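Local coordinates for protein 3-deoxy-manno-octulosonate cytidylyltransferase (Escherichia coli, PDB 1GQ9) that catalyses the transfer of CMP from CTP to the eight-carbon sugar KDO, releasing diphosphate and activating KDO for lipopolysaccharide synthesis, at residues V6-Y11 / Y92-G97; H73-D78 / S199-R204. All coordinates share one frame; numbering follows the deposited sequence.

Contact 1: V6-Y11 / Y92-G97; sequences VIPARY and YINLQG. With CTP (cytidine-5'-triphosphate), chain D.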
ATOM      1  N   VAL A   6     -18.351  -5.306  19.963  1.00 10.66           N
ATOM      2  CA  VAL A   6     -17.997  -6.658  20.356  1.00 10.00           C
ATOM      3  C   VAL A   6     -16.588  -6.650  20.922  1.00 10.00           C
ATOM      4  O   VAL A   6     -15.697  -6.007  20.373  1.00 14.58           O
ATOM      5  CB  VAL A   6     -18.071  -7.621  19.171  1.00 10.00           C
ATOM      6  CG1 VAL A   6     -17.757  -9.024  19.636  1.00 10.00           C
ATOM      7  CG2 VAL A   6     -19.459  -7.566  18.550  1.00 10.00           C
ATOM      8  N   ILE A   7     -16.391  -7.361  22.024  1.00 10.00           N
ATOM      9  CA  ILE A   7     -15.094  -7.408  22.678  1.00 10.00           C
ATOM     10  C   ILE A   7     -14.574  -8.829  22.862  1.00 14.52           C
ATOM     11  O   ILE A   7     -14.958  -9.521  23.806  1.00 17.63           O
ATOM     12  CB  ILE A   7     -15.173  -6.745  24.051  1.00 10.00           C
ATOM     13  CG1 ILE A   7     -15.639  -5.300  23.886  1.00 11.73           C
ATOM     14  CG2 ILE A   7     -13.821  -6.806  24.733  1.00 10.00           C
ATOM     15  CD1 ILE A   7     -15.949  -4.606  25.195  1.00 11.00           C
ATOM     16  N   PRO A   8     -13.676  -9.277  21.969  1.00 10.00           N
ATOM     17  CA  PRO A   8     -13.093 -10.618  22.023  1.00 10.00           C
ATOM     18  C   PRO A   8     -12.278 -10.770  23.294  1.00 10.00           C
ATOM     19  O   PRO A   8     -11.381  -9.980  23.539  1.00 14.57           O
ATOM     20  CB  PRO A   8     -12.203 -10.659  20.782  1.00 15.55           C
ATOM     21  CG  PRO A   8     -12.836  -9.665  19.859  1.00 10.00           C
ATOM     22  CD  PRO A   8     -13.152  -8.544  20.809  1.00 11.24           C
ATOM     23  N   ALA A   9     -12.577 -11.784  24.096  1.00 15.29           N
ATOM     24  CA  ALA A   9     -11.852 -11.991  25.341  1.00 14.28           C
ATOM     25  C   ALA A   9     -11.572 -13.463  25.585  1.00 14.06           C
ATOM     26  O   ALA A   9     -12.206 -14.090  26.440  1.00 15.90           O
ATOM     27  CB  ALA A   9     -12.651 -11.410  26.514  1.00 10.00           C
ATOM     28  N   ARG A  10     -10.628 -14.009  24.828  1.00 12.46           N
ATOM     29  CA  ARG A  10     -10.240 -15.411  24.967  1.00 22.56           C
ATOM     30  C   ARG A  10      -9.472 -15.534  26.274  1.00 24.73           C
ATOM     31  O   ARG A  10      -8.824 -14.580  26.705  1.00 20.78           O
ATOM     32  CB  ARG A  10      -9.315 -15.831  23.815  1.00 27.56           C
ATOM     33  CG  ARG A  10      -7.893 -15.279  23.951  1.00 28.61           C
ATOM     34  CD  ARG A  10      -7.029 -15.451  22.703  1.00 30.36           C
ATOM     35  NE  ARG A  10      -6.572 -16.820  22.501  1.00 34.48           N
ATOM     36  CZ  ARG A  10      -7.338 -17.802  22.041  1.00 40.61           C
ATOM     37  NH1 ARG A  10      -8.606 -17.567  21.730  1.00 42.56           N
ATOM     38  NH2 ARG A  10      -6.838 -19.022  21.894  1.00 45.05           N
ATOM     39  N   TYR A  11      -9.536 -16.701  26.906  1.00 31.57           N
ATOM     40  CA  TYR A  11      -8.800 -16.892  28.146  1.00 35.37           C
ATOM     41  C   TYR A  11      -7.358 -17.196  27.779  1.00 37.22           C
ATOM     42  O   TYR A  11      -6.430 -16.528  28.237  1.00 36.50           O
ATOM     43  CB  TYR A  11      -9.353 -18.066  28.945  1.00 35.77           C
ATOM     44  CG  TYR A  11      -8.720 -18.167  30.308  1.00 40.64           C
ATOM     45  CD1 TYR A  11      -9.227 -17.441  31.388  1.00 44.34           C
ATOM     46  CD2 TYR A  11      -7.570 -18.930  30.509  1.00 39.91           C
ATOM     47  CE1 TYR A  11      -8.606 -17.471  32.636  1.00 45.69           C
ATOM     48  CE2 TYR A  11      -6.938 -18.967  31.754  1.00 44.05           C
ATOM     49  CZ  TYR A  11      -7.460 -18.235  32.810  1.00 45.81           C
ATOM     50  OH  TYR A  11      -6.838 -18.261  34.038  1.00 44.00           O
ATOM     51  N   TYR A  92     -20.612  -3.330  13.055  1.00 10.00           N
ATOM     52  CA  TYR A  92     -20.009  -4.019  14.176  1.00 10.00           C
ATOM     53  C   TYR A  92     -18.690  -3.362  14.506  1.00 10.72           C
ATOM     54  O   TYR A  92     -17.880  -3.112  13.619  1.00 10.80           O
ATOM     55  CB  TYR A  92     -19.764  -5.494  13.847  1.00 10.00           C
ATOM     56  CG  TYR A  92     -21.024  -6.288  13.588  1.00 13.24           C
ATOM     57  CD1 TYR A  92     -21.644  -6.267  12.337  1.00 14.98           C
ATOM     58  CD2 TYR A  92     -21.633  -7.012  14.611  1.00 10.00           C
ATOM     59  CE1 TYR A  92     -22.837  -6.941  12.116  1.00 10.00           C
ATOM     60  CE2 TYR A  92     -22.826  -7.687  14.400  1.00 10.00           C
ATOM     61  CZ  TYR A  92     -23.423  -7.645  13.153  1.00 10.00           C
ATOM     62  OH  TYR A  92     -24.622  -8.285  12.957  1.00 10.00           O
ATOM     63  N   ILE A  93     -18.480  -3.063  15.781  1.00 10.00           N
ATOM     64  CA  ILE A  93     -17.222  -2.472  16.210  1.00 10.00           C
ATOM     65  C   ILE A  93     -16.493  -3.494  17.075  1.00 15.04           C
ATOM     66  O   ILE A  93     -17.043  -4.028  18.047  1.00 10.00           O
ATOM     67  CB  ILE A  93     -17.428  -1.178  17.017  1.00 14.31           C
ATOM     68  CG1 ILE A  93     -18.109  -0.124  16.140  1.00 10.00           C
ATOM     69  CG2 ILE A  93     -16.077  -0.663  17.522  1.00 10.00           C
ATOM     70  CD1 ILE A  93     -18.329   1.190  16.844  1.00 10.00           C
ATOM     71  N   ASN A  94     -15.250  -3.765  16.697  1.00 14.76           N
ATOM     72  CA  ASN A  94     -14.423  -4.728  17.396  1.00 10.00           C
ATOM     73  C   ASN A  94     -13.361  -4.045  18.258  1.00 10.00           C
ATOM     74  O   ASN A  94     -12.395  -3.483  17.755  1.00 10.00           O
ATOM     75  CB  ASN A  94     -13.808  -5.673  16.359  1.00 12.49           C
ATOM     76  CG  ASN A  94     -12.448  -6.179  16.754  1.00 12.96           C
ATOM     77  OD1 ASN A  94     -11.435  -5.523  16.500  1.00 10.00           O
ATOM     78  ND2 ASN A  94     -12.410  -7.351  17.379  1.00 16.08           N
ATOM     79  N   LEU A  95     -13.580  -4.079  19.567  1.00 10.00           N
ATOM     80  CA  LEU A  95     -12.678  -3.483  20.542  1.00 10.00           C
ATOM     81  C   LEU A  95     -11.906  -4.607  21.201  1.00 10.00           C
ATOM     82  O   LEU A  95     -12.505  -5.522  21.756  1.00 18.47           O
ATOM     83  CB  LEU A  95     -13.481  -2.736  21.609  1.00 11.70           C
ATOM     84  CG  LEU A  95     -14.082  -1.383  21.236  1.00 10.00           C
ATOM     85  CD1 LEU A  95     -15.075  -0.935  22.282  1.00 10.00           C
ATOM     86  CD2 LEU A  95     -12.957  -0.372  21.110  1.00 16.60           C
ATOM     87  N   GLN A  96     -10.582  -4.547  21.156  1.00 10.00           N
ATOM     88  CA  GLN A  96      -9.793  -5.602  21.765  1.00 10.08           C
ATOM     89  C   GLN A  96      -9.981  -5.620  23.273  1.00 13.95           C
ATOM     90  O   GLN A  96     -10.353  -4.614  23.875  1.00 18.68           O
ATOM     91  CB  GLN A  96      -8.323  -5.446  21.385  1.00 10.00           C
ATOM     92  CG  GLN A  96      -8.119  -5.535  19.885  1.00 10.00           C
ATOM     93  CD  GLN A  96      -9.016  -6.596  19.237  1.00 15.00           C
ATOM     94  OE1 GLN A  96      -8.875  -7.797  19.482  1.00 10.53           O
ATOM     95  NE2 GLN A  96      -9.949  -6.145  18.412  1.00 10.00           N
ATOM     96  N   GLY A  97      -9.741  -6.774  23.882  1.00 14.17           N
ATOM     97  CA  GLY A  97      -9.922  -6.878  25.317  1.00 16.52           C
ATOM     98  C   GLY A  97      -8.719  -6.472  26.147  1.00 18.43           C
ATOM     99  O   GLY A  97      -8.852  -6.270  27.358  1.00 24.13           O
TER
HETATM  100  N1  CTP D1243      -8.654 -12.874  20.607  1.00 40.28           N
HETATM  101  C2  CTP D1243      -9.748 -13.718  20.688  1.00 38.34           C
HETATM  102  N3  CTP D1243      -9.724 -14.996  19.992  1.00 41.50           N
HETATM  103  C4  CTP D1243      -8.713 -15.387  19.283  1.00 43.87           C
HETATM  104  C5  CTP D1243      -7.543 -14.461  19.206  1.00 44.87           C
HETATM  105  C6  CTP D1243      -7.562 -13.268  19.855  1.00 44.07           C
HETATM  106  O2  CTP D1243     -10.761 -13.469  21.321  1.00 40.12           O
HETATM  107  N4  CTP D1243      -8.708 -16.533  18.664  1.00 46.53           N
HETATM  108  C1' CTP D1243      -8.654 -11.568  21.305  1.00 34.77           C
HETATM  109  C2' CTP D1243      -7.857 -11.533  22.626  1.00 27.66           C
HETATM  110  O2' CTP D1243      -8.484 -12.272  23.679  1.00 22.37           O
HETATM  111  C3' CTP D1243      -7.713 -10.030  22.890  1.00 30.13           C
HETATM  112  C4' CTP D1243      -7.470  -9.476  21.479  1.00 35.21           C
HETATM  113  O4' CTP D1243      -8.055 -10.448  20.575  1.00 35.29           O
HETATM  114  O3' CTP D1243      -8.925  -9.442  23.385  1.00 24.28           O
HETATM  115  C5' CTP D1243      -5.957  -9.204  21.218  1.00 37.94           C
HETATM  116  O5' CTP D1243      -5.329 -10.335  20.590  1.00 44.97           O
HETATM  117  PA  CTP D1243      -3.786 -10.682  20.846  1.00 50.15           P
HETATM  118  O1A CTP D1243      -3.248 -11.520  19.733  1.00 56.47           O
HETATM  119  O2A CTP D1243      -3.035  -9.390  20.863  1.00 56.95           O
HETATM  120  O3A CTP D1243      -3.664 -11.423  22.283  1.00 54.92           O
HETATM  121  PB  CTP D1243      -3.550 -13.044  22.251  1.00 63.75           P
HETATM  122  O1B CTP D1243      -4.549 -13.586  21.281  1.00 59.02           O
HETATM  123  O2B CTP D1243      -3.918 -13.571  23.602  1.00 61.12           O
HETATM  124  O3B CTP D1243      -2.055 -13.498  21.775  1.00 58.95           O
HETATM  125  PG  CTP D1243      -0.791 -12.690  22.396  1.00 61.07           P
HETATM  126  O1G CTP D1243       0.497 -13.290  21.938  1.00 57.49           O
HETATM  127  O2G CTP D1243      -0.843 -12.719  23.888  1.00 57.42           O
HETATM  128  O3G CTP D1243      -0.842 -11.168  21.893  1.00 55.84           O
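I7 CG1 and L95 CG both lie beside their own backbone N, at chi1 -58° and chi1 -76°, and the two side chains meet obliquely near their bases, I7 CG1 lying 4.1 Å from L95 CB. I7 lies near the C-terminal end of strand 3-9 and L95 just past the end of its parallel neighbour 91-94, in the mixed central sheet of this GT-A-like nucleotidyltransferase. Two backbone hydrogen bonds zip V6 to the second segment: V6 N donates to I93 O, and L95 N donates to V6 O at 3.0 Å. Beyond this bridge the ladder gives way to a C-H contact, I7 CA standing 3.3 Å from L95 O, while the P8 ring, lacking an N-H, brings CD against L95 O and crosses the N94 side chain at about a right angle.

The CTP ribose lies across the ends of the two segments. R10 N donates to the ribose O2' at 3.0 Å. The R10 side chain leaves through the cramped slot between its backbone N and carbonyl carbon (chi1 75°), which takes CG to the ribose; the bend at chi3 then brings the guanidinium obliquely to the cytosine, NH1 lying 3.2 Å from N4 of CTP. From the loop after strand 91-94, Q96 folds at chi2 and sets OE1 beside the sugar, near C4' and O4'. Helices 29-38 and 104-116 cover the side with I7 and L95; helix 76-84 covers that of V6 and N94. The ribose O3' is gripped from both segments: it donates to P8 O at 2.5 Å and accepts from G97 N at 2.8 Å.

Contact 2: H73-D78 / S199-R204; sequences HESGTD and SLEQLR. With CTP (cytidine-5'-triphosphate), chain D.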
ATOM      1  N   HIS A  73     -11.064 -20.671  17.071  1.00 18.91           N
ATOM      2  CA  HIS A  73     -10.704 -19.472  16.301  1.00 13.86           C
ATOM      3  C   HIS A  73      -9.220 -19.120  16.291  1.00 21.25           C
ATOM      4  O   HIS A  73      -8.575 -19.079  17.340  1.00 15.56           O
ATOM      5  CB  HIS A  73     -11.471 -18.252  16.817  1.00 12.60           C
ATOM      6  CG  HIS A  73     -12.935 -18.288  16.522  1.00 11.11           C
ATOM      7  ND1 HIS A  73     -13.431 -18.531  15.259  1.00 10.00           N
ATOM      8  CD2 HIS A  73     -14.010 -18.063  17.314  1.00 10.79           C
ATOM      9  CE1 HIS A  73     -14.749 -18.450  15.286  1.00 11.81           C
ATOM     10  NE2 HIS A  73     -15.127 -18.166  16.519  1.00 10.00           N
ATOM     11  N   GLU A  74      -8.692 -18.846  15.103  1.00 22.32           N
ATOM     12  CA  GLU A  74      -7.288 -18.480  14.969  1.00 26.94           C
ATOM     13  C   GLU A  74      -7.106 -16.967  15.172  1.00 29.35           C
ATOM     14  O   GLU A  74      -6.022 -16.510  15.540  1.00 27.43           O
ATOM     15  CB  GLU A  74      -6.747 -18.895  13.586  1.00 32.46           C
ATOM     16  CG  GLU A  74      -7.095 -17.936  12.437  1.00 39.10           C
ATOM     17  CD  GLU A  74      -6.460 -18.333  11.104  1.00 38.70           C
ATOM     18  OE1 GLU A  74      -5.235 -18.583  11.065  1.00 35.44           O
ATOM     19  OE2 GLU A  74      -7.187 -18.386  10.088  1.00 38.03           O
ATOM     20  N   SER A  75      -8.166 -16.190  14.944  1.00 26.69           N
ATOM     21  CA  SER A  75      -8.069 -14.738  15.102  1.00 23.88           C
ATOM     22  C   SER A  75      -9.348 -14.074  15.605  1.00 24.43           C
ATOM     23  O   SER A  75     -10.445 -14.629  15.484  1.00 24.38           O
ATOM     24  CB  SER A  75      -7.683 -14.085  13.774  1.00 22.75           C
ATOM     25  OG  SER A  75      -8.770 -14.130  12.862  1.00 24.46           O
ATOM     26  N   GLY A  76      -9.186 -12.875  16.164  1.00 22.18           N
ATOM     27  CA  GLY A  76     -10.321 -12.116  16.650  1.00 14.87           C
ATOM     28  C   GLY A  76     -11.346 -12.011  15.539  1.00 10.00           C
ATOM     29  O   GLY A  76     -12.437 -12.559  15.662  1.00 16.18           O
ATOM     30  N   THR A  77     -10.989 -11.335  14.444  1.00 10.00           N
ATOM     31  CA  THR A  77     -11.889 -11.164  13.297  1.00 13.31           C
ATOM     32  C   THR A  77     -12.813 -12.372  13.110  1.00 16.49           C
ATOM     33  O   THR A  77     -14.015 -12.222  12.872  1.00 10.00           O
ATOM     34  CB  THR A  77     -11.105 -10.945  11.970  1.00 10.00           C
ATOM     35  OG1 THR A  77     -10.275  -9.782  12.083  1.00 10.00           O
ATOM     36  CG2 THR A  77     -12.072 -10.750  10.803  1.00 10.00           C
ATOM     37  N   ASP A  78     -12.247 -13.569  13.216  1.00 10.00           N
ATOM     38  CA  ASP A  78     -13.044 -14.767  13.070  1.00 10.00           C
ATOM     39  C   ASP A  78     -14.112 -14.794  14.167  1.00 10.00           C
ATOM     40  O   ASP A  78     -15.311 -14.772  13.880  1.00 10.00           O
ATOM     41  CB  ASP A  78     -12.152 -16.014  13.152  1.00 16.02           C
ATOM     42  CG  ASP A  78     -11.181 -16.126  11.972  1.00 19.52           C
ATOM     43  OD1 ASP A  78     -11.649 -16.073  10.812  1.00 16.96           O
ATOM     44  OD2 ASP A  78      -9.956 -16.278  12.200  1.00 10.00           O
ATOM     45  N   SER A 199       2.139 -11.150   8.914  1.00 11.39           N
ATOM     46  CA  SER A 199       1.451 -11.648  10.092  1.00 10.00           C
ATOM     47  C   SER A 199       0.489 -10.542  10.520  1.00 10.00           C
ATOM     48  O   SER A 199       0.407 -10.182  11.693  1.00 10.00           O
ATOM     49  CB  SER A 199       2.431 -11.964  11.219  1.00 10.00           C
ATOM     50  OG  SER A 199       1.734 -12.416  12.374  1.00 10.43           O
ATOM     51  N   LEU A 200      -0.217  -9.998   9.531  1.00 10.00           N
ATOM     52  CA  LEU A 200      -1.196  -8.933   9.736  1.00 10.00           C
ATOM     53  C   LEU A 200      -2.469  -9.360   9.029  1.00 10.00           C
ATOM     54  O   LEU A 200      -2.536  -9.354   7.801  1.00 10.95           O
ATOM     55  CB  LEU A 200      -0.698  -7.614   9.137  1.00 12.03           C
ATOM     56  CG  LEU A 200       0.532  -6.973   9.782  1.00 10.00           C
ATOM     57  CD1 LEU A 200       1.102  -5.914   8.855  1.00 10.00           C
ATOM     58  CD2 LEU A 200       0.152  -6.376  11.137  1.00 10.00           C
ATOM     59  N   GLU A 201      -3.483  -9.720   9.811  1.00 10.00           N
ATOM     60  CA  GLU A 201      -4.750 -10.176   9.263  1.00 10.00           C
ATOM     61  C   GLU A 201      -5.555  -9.154   8.470  1.00 10.00           C
ATOM     62  O   GLU A 201      -6.268  -9.527   7.543  1.00 10.00           O
ATOM     63  CB  GLU A 201      -5.614 -10.739  10.383  1.00 10.00           C
ATOM     64  CG  GLU A 201      -6.957 -11.256   9.926  1.00 10.87           C
ATOM     65  CD  GLU A 201      -7.746 -11.862  11.061  1.00 15.46           C
ATOM     66  OE1 GLU A 201      -7.797 -11.223  12.133  1.00 22.66           O
ATOM     67  OE2 GLU A 201      -8.318 -12.962  10.878  1.00 10.00           O
ATOM     68  N   GLN A 202      -5.468  -7.876   8.825  1.00 10.00           N
ATOM     69  CA  GLN A 202      -6.226  -6.862   8.093  1.00 11.63           C
ATOM     70  C   GLN A 202      -5.830  -6.812   6.609  1.00 10.00           C
ATOM     71  O   GLN A 202      -6.595  -6.322   5.781  1.00 10.00           O
ATOM     72  CB  GLN A 202      -6.060  -5.463   8.731  1.00 10.00           C
ATOM     73  CG  GLN A 202      -4.647  -4.878   8.688  1.00 10.00           C
ATOM     74  CD  GLN A 202      -3.846  -5.183   9.942  1.00 10.00           C
ATOM     75  OE1 GLN A 202      -3.778  -6.327  10.379  1.00 10.00           O
ATOM     76  NE2 GLN A 202      -3.226  -4.156  10.522  1.00 10.00           N
ATOM     77  N   LEU A 203      -4.647  -7.325   6.279  1.00 10.00           N
ATOM     78  CA  LEU A 203      -4.179  -7.335   4.894  1.00 10.00           C
ATOM     79  C   LEU A 203      -4.946  -8.355   4.034  1.00 10.00           C
ATOM     80  O   LEU A 203      -4.723  -8.463   2.827  1.00 10.00           O
ATOM     81  CB  LEU A 203      -2.679  -7.642   4.846  1.00 10.00           C
ATOM     82  CG  LEU A 203      -1.700  -6.587   5.375  1.00 10.00           C
ATOM     83  CD1 LEU A 203      -0.268  -7.115   5.273  1.00 10.00           C
ATOM     84  CD2 LEU A 203      -1.851  -5.297   4.584  1.00 10.00           C
ATOM     85  N   ARG A 204      -5.851  -9.104   4.658  1.00 16.01           N
ATOM     86  CA  ARG A 204      -6.644 -10.097   3.937  1.00 14.00           C
ATOM     87  C   ARG A 204      -7.807  -9.394   3.261  1.00 10.00           C
ATOM     88  O   ARG A 204      -8.407  -9.914   2.324  1.00 15.82           O
ATOM     89  CB  ARG A 204      -7.190 -11.158   4.895  1.00 10.00           C
ATOM     90  CG  ARG A 204      -7.937 -12.277   4.190  1.00 10.14           C
ATOM     91  CD  ARG A 204      -8.509 -13.266   5.187  1.00 13.47           C
ATOM     92  NE  ARG A 204      -7.482 -13.772   6.093  1.00 12.44           N
ATOM     93  CZ  ARG A 204      -7.729 -14.555   7.136  1.00 10.00           C
ATOM     94  NH1 ARG A 204      -8.974 -14.930   7.409  1.00 10.00           N
ATOM     95  NH2 ARG A 204      -6.734 -14.947   7.917  1.00 10.00           N
TER
HETATM   96  N1  CTP D1243      -8.654 -12.874  20.607  1.00 40.28           N
HETATM   97  C2  CTP D1243      -9.748 -13.718  20.688  1.00 38.34           C
HETATM   98  N3  CTP D1243      -9.724 -14.996  19.992  1.00 41.50           N
HETATM   99  C4  CTP D1243      -8.713 -15.387  19.283  1.00 43.87           C
HETATM  100  C5  CTP D1243      -7.543 -14.461  19.206  1.00 44.87           C
HETATM  101  C6  CTP D1243      -7.562 -13.268  19.855  1.00 44.07           C
HETATM  102  O2  CTP D1243     -10.761 -13.469  21.321  1.00 40.12           O
HETATM  103  N4  CTP D1243      -8.708 -16.533  18.664  1.00 46.53           N
HETATM  104  C1' CTP D1243      -8.654 -11.568  21.305  1.00 34.77           C
HETATM  105  C2' CTP D1243      -7.857 -11.533  22.626  1.00 27.66           C
HETATM  106  O2' CTP D1243      -8.484 -12.272  23.679  1.00 22.37           O
HETATM  107  C3' CTP D1243      -7.713 -10.030  22.890  1.00 30.13           C
HETATM  108  C4' CTP D1243      -7.470  -9.476  21.479  1.00 35.21           C
HETATM  109  O4' CTP D1243      -8.055 -10.448  20.575  1.00 35.29           O
HETATM  110  O3' CTP D1243      -8.925  -9.442  23.385  1.00 24.28           O
HETATM  111  C5' CTP D1243      -5.957  -9.204  21.218  1.00 37.94           C
HETATM  112  O5' CTP D1243      -5.329 -10.335  20.590  1.00 44.97           O
HETATM  113  PA  CTP D1243      -3.786 -10.682  20.846  1.00 50.15           P
HETATM  114  O1A CTP D1243      -3.248 -11.520  19.733  1.00 56.47           O
HETATM  115  O2A CTP D1243      -3.035  -9.390  20.863  1.00 56.95           O
HETATM  116  O3A CTP D1243      -3.664 -11.423  22.283  1.00 54.92           O
HETATM  117  PB  CTP D1243      -3.550 -13.044  22.251  1.00 63.75           P
HETATM  118  O1B CTP D1243      -4.549 -13.586  21.281  1.00 59.02           O
HETATM  119  O2B CTP D1243      -3.918 -13.571  23.602  1.00 61.12           O
HETATM  120  O3B CTP D1243      -2.055 -13.498  21.775  1.00 58.95           O
HETATM  121  PG  CTP D1243      -0.791 -12.690  22.396  1.00 61.07           P
HETATM  122  O1G CTP D1243       0.497 -13.290  21.938  1.00 57.49           O
HETATM  123  O2G CTP D1243      -0.843 -12.719  23.888  1.00 57.42           O
HETATM  124  O3G CTP D1243      -0.842 -11.168  21.893  1.00 55.84           O
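E201 carries this contact, its carboxylate reaching the start of helix 76-84, where two hydroxyls meet it. T77 OG1 donates to E201 OE1 at 2.9 Å, coming from above the carboxylate plane, about 72° out of it. S75 OG lies against the other oxygen, E201 OE2, at a modelled separation too short to be taken literally at this resolution; D78 OD2 lies 2.5 Å from S75 OG on its own segment. The reach comes from an extended E201 side chain, CG lying opposite the backbone N (chi1 -180°) and chi2 at 177°.

One shell out, S75 occupies the N-cap position of the helix, and its N makes a weak hydrogen bond to D78 OD2. On the other segment, a type I turn from L200 to L203 presents E201, and R204, bent at chi3, turns its guanidinium back toward it: NH2 forms a long ion pair with E201 OE2 at 3.9 Å, the oxygen well out of the guanidinium plane. The firmer partner of R204 is E195, while Y186 adds a weak hydrogen bond to E201 OE2. H73 O is 2.9 Å from N4 of CTP, which sets the 73-78 segment beside the base.

With D78 OD2 only 3.9 Å from E201 OE2, the two carboxylates, if both charged, would be expected to repel, and R204 and the helix N-terminus may ease this.

In the fold
Along the chain the segments alternate: strand 3-9, the start of helix 76-84, strand 91-94, then segment 199-204. Their centres lie 13 Å apart and their nearest atoms about 5 Å apart, without touching. Helix 76-84 ties them together: it begins in contact 2, leads on to strand 91-94, and packs L80 and R79 on contact 1. Contact 1 is buried in the central sheet, whereas contact 2 lies at the surface. Both border CTP, contact 1 holding the ribose and the 73-78 segment of contact 2 reaching the cytosine amino group, so the nucleotide sits between the strand ends and the start of the helix.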